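Local coordinates for putative transcriptional regulator protein (PDB 3ER6), which is of unknown function but probably acts as a sequence-specific DNA-binding transcription regulator, this piece being its DJ-1/PfpI-like domain, at residues Q68-I80 / I93-H105. The protein carries 1 engineered substitution. Residues are numbered along the deposited sequence; the frame is centred on the assembly and turned at random.
Sequences QWQSFDFTNILII and IDPALFDWIRELH
Trp69 is sandwiched: Leu97 CD1 sits over the middle of one face of its indole, 3.4 Å from Trp69 CD2, as a CH-pi contact, while the amide of Gln70 lies over the other. At the edge Asp94 OD2 comes up near the ring plane. Ala96 CB touches Trp69 CH2. Trp100 has Leu104 CD1 on one face and Trp69 on the other, where Trp69 CE3 lies 3.5 Å from Trp100 CD2. The six-membered ring of Trp69 meets the five-membered ring of Trp100 at a slant, planes at 52°. Trp69 CB adds a CH-pi contact over the face of the six-membered ring of Trp100. With CG anti to the backbone N (chi1 177°), Trp100 extends from helix 95-106 toward the loop, and its NE1 gives a nearly straight hydrogen bond to Phe72 O, 3.0 Å away, within both the ring and carbonyl planes. Farther along, Leu78 CD1 touches Trp100 CH2 at 3.6 Å, and CD2 of the same leucine packs on Ile101 and Leu104. Ile80 and Ile101 meet tip to tip through their CD1 atoms, 4.0 Å apart. Helix 95-106 runs roughly antiparallel to strand 77-80 (143°), packed against the central, largely parallel sheet of a DJ-1/PfpI-like alpha/beta fold. Both indole N-H groups find backbone carbonyls, that of Trp69 using Pro50 O, so these buried rings pack among apolar groups with their polar atoms satisfied and their rotation fixed.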
loop_
_atom_site.group_PDB
_atom_site.type_symbol
_atom_site.label_atom_id
_atom_site.label_comp_id
_atom_site.label_asym_id
_atom_site.label_seq_id
_atom_site.Cartn_x
_atom_site.Cartn_y
_atom_site.Cartn_z
ATOM N N GLN A 68 -1.470 -20.010 -9.267
ATOM C CA GLN A 68 -0.090 -20.044 -9.812
ATOM C C GLN A 68 -0.010 -19.176 -11.079
ATOM O O GLN A 68 -0.965 -19.142 -11.863
ATOM C CB GLN A 68 0.305 -21.504 -10.132
ATOM C CG GLN A 68 0.362 -22.379 -8.868
ATOM C CD GLN A 68 1.032 -23.733 -9.104
ATOM O OE1 GLN A 68 0.794 -24.333 -10.139
ATOM N NE2 GLN A 68 1.859 -24.216 -8.140
ATOM N N TRP A 69 1.103 -18.469 -11.269
ATOM C CA TRP A 69 1.234 -17.606 -12.456
ATOM C C TRP A 69 1.090 -18.401 -13.761
ATOM O O TRP A 69 0.543 -17.875 -14.748
ATOM C CB TRP A 69 2.525 -16.788 -12.429
ATOM C CG TRP A 69 3.864 -17.538 -12.457
ATOM C CD1 TRP A 69 4.653 -17.872 -11.381
ATOM C CD2 TRP A 69 4.561 -18.022 -13.618
ATOM N NE1 TRP A 69 5.770 -18.525 -11.802
ATOM C CE2 TRP A 69 5.756 -18.625 -13.164
ATOM C CE3 TRP A 69 4.292 -17.986 -14.993
ATOM C CZ2 TRP A 69 6.703 -19.180 -14.049
ATOM C CZ3 TRP A 69 5.217 -18.554 -15.877
ATOM C CH2 TRP A 69 6.382 -19.171 -15.400
ATOM N N GLN A 70 1.528 -19.661 -13.740
ATOM C CA GLN A 70 1.455 -20.547 -14.916
ATOM C C GLN A 70 0.008 -20.855 -15.320
ATOM O O GLN A 70 -0.245 -21.202 -16.457
ATOM C CB GLN A 70 2.232 -21.890 -14.708
ATOM C CG GLN A 70 3.722 -21.822 -14.571
ATOM C CD GLN A 70 4.176 -21.653 -13.137
ATOM O OE1 GLN A 70 3.385 -21.184 -12.287
ATOM N NE2 GLN A 70 5.467 -21.967 -12.849
ATOM N N SER A 71 -0.971 -20.683 -14.430
ATOM C CA SER A 71 -2.372 -20.906 -14.837
ATOM C C SER A 71 -2.965 -19.798 -15.707
ATOM O O SER A 71 -4.103 -19.920 -16.153
ATOM C CB SER A 71 -3.274 -21.082 -13.606
ATOM O OG SER A 71 -2.810 -22.147 -12.805
ATOM N N PHE A 72 -2.234 -18.713 -15.930
ATOM C CA PHE A 72 -2.770 -17.584 -16.672
ATOM C C PHE A 72 -2.142 -17.490 -18.057
ATOM O O PHE A 72 -0.991 -17.148 -18.184
ATOM C CB PHE A 72 -2.619 -16.265 -15.860
ATOM C CG PHE A 72 -3.339 -16.311 -14.529
ATOM C CD1 PHE A 72 -4.711 -16.195 -14.465
ATOM C CD2 PHE A 72 -2.644 -16.507 -13.348
ATOM C CE1 PHE A 72 -5.402 -16.304 -13.262
ATOM C CE2 PHE A 72 -3.302 -16.582 -12.138
ATOM C CZ PHE A 72 -4.678 -16.496 -12.062
ATOM N N ASP A 73 -2.876 -17.880 -19.093
ATOM C CA ASP A 73 -2.410 -17.684 -20.476
ATOM C C ASP A 73 -2.779 -16.342 -21.005
ATOM O O ASP A 73 -2.147 -15.861 -21.947
ATOM C CB ASP A 73 -3.073 -18.683 -21.426
ATOM C CG ASP A 73 -2.478 -20.037 -21.329
ATOM O OD1 ASP A 73 -1.292 -20.142 -20.867
ATOM O OD2 ASP A 73 -3.207 -20.994 -21.724
ATOM N N PHE A 74 -3.826 -15.758 -20.416
ATOM C CA PHE A 74 -4.389 -14.458 -20.832
ATOM C C PHE A 74 -4.639 -13.590 -19.598
ATOM O O PHE A 74 -4.952 -14.112 -18.547
ATOM C CB PHE A 74 -5.735 -14.682 -21.585
ATOM C CG PHE A 74 -6.684 -13.484 -21.556
ATOM C CD1 PHE A 74 -6.718 -12.568 -22.611
ATOM C CD2 PHE A 74 -7.529 -13.272 -20.463
ATOM C CE1 PHE A 74 -7.560 -11.451 -22.579
ATOM C CE2 PHE A 74 -8.384 -12.191 -20.425
ATOM C CZ PHE A 74 -8.409 -11.270 -21.494
ATOM N N THR A 75 -4.506 -12.277 -19.731
ATOM C CA THR A 75 -5.033 -11.339 -18.710
ATOM C C THR A 75 -5.174 -9.967 -19.381
ATOM O O THR A 75 -4.441 -9.662 -20.308
ATOM C CB THR A 75 -4.071 -11.217 -17.458
ATOM O OG1 THR A 75 -4.691 -10.434 -16.416
ATOM C CG2 THR A 75 -2.669 -10.579 -17.840
ATOM N N ASN A 76 -6.094 -9.141 -18.901
ATOM C CA ASN A 76 -6.279 -7.808 -19.445
ATOM C C ASN A 76 -5.145 -6.935 -18.948
ATOM O O ASN A 76 -4.580 -6.143 -19.715
ATOM C CB ASN A 76 -7.627 -7.229 -19.010
ATOM C CG ASN A 76 -8.800 -8.068 -19.499
ATOM O OD1 ASN A 76 -9.344 -8.905 -18.770
ATOM N ND2 ASN A 76 -9.194 -7.840 -20.749
ATOM N N ILE A 77 -4.874 -7.048 -17.631
ATOM C CA ILE A 77 -3.796 -6.261 -16.985
ATOM C C ILE A 77 -2.850 -7.201 -16.228
ATOM O O ILE A 77 -3.310 -8.142 -15.566
ATOM C CB ILE A 77 -4.352 -5.261 -15.973
ATOM C CG1 ILE A 77 -5.339 -4.280 -16.657
ATOM C CG2 ILE A 77 -3.217 -4.500 -15.304
ATOM C CD1 ILE A 77 -6.338 -3.635 -15.585
ATOM N N LEU A 78 -1.536 -6.950 -16.359
ATOM C CA LEU A 78 -0.540 -7.594 -15.503
ATOM C C LEU A 78 0.136 -6.491 -14.702
ATOM O O LEU A 78 0.644 -5.546 -15.301
ATOM C CB LEU A 78 0.492 -8.413 -16.314
ATOM C CG LEU A 78 1.733 -8.932 -15.530
ATOM C CD1 LEU A 78 1.406 -10.097 -14.551
ATOM C CD2 LEU A 78 2.930 -9.361 -16.435
ATOM N N ILE A 79 0.159 -6.598 -13.368
ATOM C CA ILE A 79 0.966 -5.678 -12.559
ATOM C C ILE A 79 2.241 -6.389 -12.112
ATOM O O ILE A 79 2.206 -7.523 -11.623
ATOM C CB ILE A 79 0.186 -5.180 -11.314
ATOM C CG1 ILE A 79 -1.153 -4.640 -11.770
ATOM C CG2 ILE A 79 1.019 -4.112 -10.496
ATOM C CD1 ILE A 79 -2.035 -4.227 -10.648
ATOM N N ILE A 80 3.369 -5.734 -12.325
ATOM C CA ILE A 80 4.613 -6.263 -11.856
ATOM C C ILE A 80 5.044 -5.373 -10.720
ATOM O O ILE A 80 5.374 -4.167 -10.909
ATOM C CB ILE A 80 5.679 -6.250 -12.957
ATOM C CG1 ILE A 80 5.204 -7.079 -14.186
ATOM C CG2 ILE A 80 7.039 -6.657 -12.411
ATOM C CD1 ILE A 80 6.148 -6.822 -15.398
ATOM N N ILE A 93 15.676 -13.695 -11.111
ATOM C CA ILE A 93 14.308 -13.947 -11.531
ATOM C C ILE A 93 14.263 -15.101 -12.526
ATOM O O ILE A 93 15.032 -15.140 -13.474
ATOM C CB ILE A 93 13.679 -12.675 -12.168
ATOM C CG1 ILE A 93 13.520 -11.609 -11.077
ATOM C CG2 ILE A 93 12.305 -12.992 -12.819
ATOM C CD1 ILE A 93 12.949 -10.293 -11.603
ATOM N N ASP A 94 13.363 -16.043 -12.295
ATOM C CA ASP A 94 13.182 -17.188 -13.181
ATOM C C ASP A 94 13.045 -16.730 -14.646
ATOM O O ASP A 94 12.173 -15.959 -14.979
ATOM C CB ASP A 94 11.901 -17.904 -12.705
ATOM C CG ASP A 94 11.656 -19.227 -13.369
ATOM O OD1 ASP A 94 12.352 -19.599 -14.339
ATOM O OD2 ASP A 94 10.672 -19.866 -12.917
ATOM N N PRO A 95 13.897 -17.237 -15.541
ATOM C CA PRO A 95 13.746 -16.892 -16.976
ATOM C C PRO A 95 12.381 -17.222 -17.569
ATOM O O PRO A 95 11.917 -16.535 -18.495
ATOM C CB PRO A 95 14.790 -17.762 -17.665
ATOM C CG PRO A 95 15.448 -18.584 -16.606
ATOM C CD PRO A 95 15.117 -18.019 -15.265
ATOM N N ALA A 96 11.766 -18.309 -17.118
ATOM C CA ALA A 96 10.427 -18.662 -17.583
ATOM C C ALA A 96 9.408 -17.567 -17.241
ATOM O O ALA A 96 8.411 -17.380 -17.954
ATOM C CB ALA A 96 9.995 -19.984 -17.026
ATOM N N LEU A 97 9.674 -16.847 -16.154
ATOM C CA LEU A 97 8.794 -15.743 -15.751
ATOM C C LEU A 97 9.012 -14.557 -16.706
ATOM O O LEU A 97 8.043 -13.916 -17.106
ATOM C CB LEU A 97 9.067 -15.353 -14.314
ATOM C CG LEU A 97 8.018 -14.625 -13.474
ATOM C CD1 LEU A 97 6.591 -15.303 -13.447
ATOM C CD2 LEU A 97 8.554 -14.565 -12.068
ATOM N N PHE A 98 10.272 -14.260 -17.068
ATOM C CA PHE A 98 10.503 -13.288 -18.147
ATOM C C PHE A 98 9.809 -13.706 -19.436
ATOM O O PHE A 98 9.286 -12.862 -20.142
ATOM C CB PHE A 98 12.002 -13.070 -18.419
ATOM C CG PHE A 98 12.631 -12.094 -17.503
ATOM C CD1 PHE A 98 12.355 -10.736 -17.645
ATOM C CD2 PHE A 98 13.465 -12.509 -16.490
ATOM C CE1 PHE A 98 12.951 -9.791 -16.788
ATOM C CE2 PHE A 98 14.050 -11.593 -15.627
ATOM C CZ PHE A 98 13.788 -10.211 -15.776
ATOM N N ASP A 99 9.820 -15.007 -19.769
ATOM C CA ASP A 99 9.176 -15.433 -20.997
ATOM C C ASP A 99 7.689 -15.162 -20.892
ATOM O O ASP A 99 7.075 -14.716 -21.824
ATOM C CB ASP A 99 9.395 -16.939 -21.287
ATOM C CG ASP A 99 10.862 -17.279 -21.608
ATOM O OD1 ASP A 99 11.617 -16.359 -21.982
ATOM O OD2 ASP A 99 11.263 -18.470 -21.458
ATOM N N TRP A 100 7.104 -15.433 -19.721
ATOM C CA TRP A 100 5.670 -15.239 -19.514
ATOM C C TRP A 100 5.240 -13.740 -19.647
ATOM O O TRP A 100 4.285 -13.421 -20.325
ATOM C CB TRP A 100 5.336 -15.833 -18.133
ATOM C CG TRP A 100 3.929 -15.698 -17.668
ATOM C CD1 TRP A 100 2.833 -16.394 -18.121
ATOM C CD2 TRP A 100 3.492 -14.930 -16.542
ATOM N NE1 TRP A 100 1.727 -16.054 -17.378
ATOM C CE2 TRP A 100 2.101 -15.144 -16.412
ATOM C CE3 TRP A 100 4.126 -14.018 -15.694
ATOM C CZ2 TRP A 100 1.331 -14.497 -15.448
ATOM C CZ3 TRP A 100 3.361 -13.373 -14.692
ATOM C CH2 TRP A 100 1.958 -13.622 -14.589
ATOM N N ILE A 101 6.023 -12.829 -19.089
ATOM C CA ILE A 101 5.776 -11.388 -19.209
ATOM C C ILE A 101 5.921 -10.936 -20.663
ATOM O O ILE A 101 5.098 -10.162 -21.198
ATOM C CB ILE A 101 6.777 -10.642 -18.305
ATOM C CG1 ILE A 101 6.461 -10.942 -16.817
ATOM C CG2 ILE A 101 6.810 -9.099 -18.620
ATOM C CD1 ILE A 101 7.593 -10.509 -15.830
ATOM N N ARG A 102 6.994 -11.418 -21.284
ATOM C CA ARG A 102 7.254 -11.077 -22.695
ATOM C C ARG A 102 6.040 -11.496 -23.513
ATOM O O ARG A 102 5.514 -10.717 -24.325
ATOM C CB ARG A 102 8.535 -11.756 -23.173
ATOM C CG ARG A 102 8.821 -11.643 -24.648
ATOM C CD ARG A 102 10.046 -12.532 -25.003
ATOM N NE ARG A 102 10.238 -12.567 -26.457
ATOM C CZ ARG A 102 10.938 -11.669 -27.151
ATOM N NH1 ARG A 102 11.546 -10.698 -26.527
ATOM N NH2 ARG A 102 11.046 -11.784 -28.464
ATOM N N GLU A 103 5.557 -12.719 -23.293
ATOM C CA GLU A 103 4.464 -13.207 -24.127
ATOM C C GLU A 103 3.185 -12.471 -23.885
ATOM O O GLU A 103 2.446 -12.158 -24.831
ATOM C CB GLU A 103 4.206 -14.716 -23.936
ATOM C CG GLU A 103 5.421 -15.594 -24.280
ATOM C CD GLU A 103 5.223 -17.086 -23.841
ATOM O OE1 GLU A 103 6.194 -17.672 -23.316
ATOM O OE2 GLU A 103 4.106 -17.664 -23.997
ATOM N N LEU A 104 2.849 -12.268 -22.618
ATOM C CA LEU A 104 1.629 -11.542 -22.301
ATOM C C LEU A 104 1.668 -10.170 -22.986
ATOM O O LEU A 104 0.663 -9.709 -23.551
ATOM C CB LEU A 104 1.434 -11.371 -20.779
ATOM C CG LEU A 104 0.996 -12.580 -19.946
ATOM C CD1 LEU A 104 1.127 -12.219 -18.390
ATOM C CD2 LEU A 104 -0.407 -13.117 -20.326
ATOM N N HIS A 105 2.825 -9.508 -22.934
ATOM C CA HIS A 105 2.946 -8.211 -23.615
ATOM C C HIS A 105 2.733 -8.316 -25.141
ATOM O O HIS A 105 1.992 -7.526 -25.731
ATOM C CB HIS A 105 4.298 -7.599 -23.352
ATOM C CG HIS A 105 4.507 -6.312 -24.069
ATOM N ND1 HIS A 105 5.473 -6.156 -25.037
ATOM C CD2 HIS A 105 3.883 -5.113 -23.957
ATOM C CE1 HIS A 105 5.451 -4.911 -25.485
ATOM N NE2 HIS A 105 4.487 -4.263 -24.859
#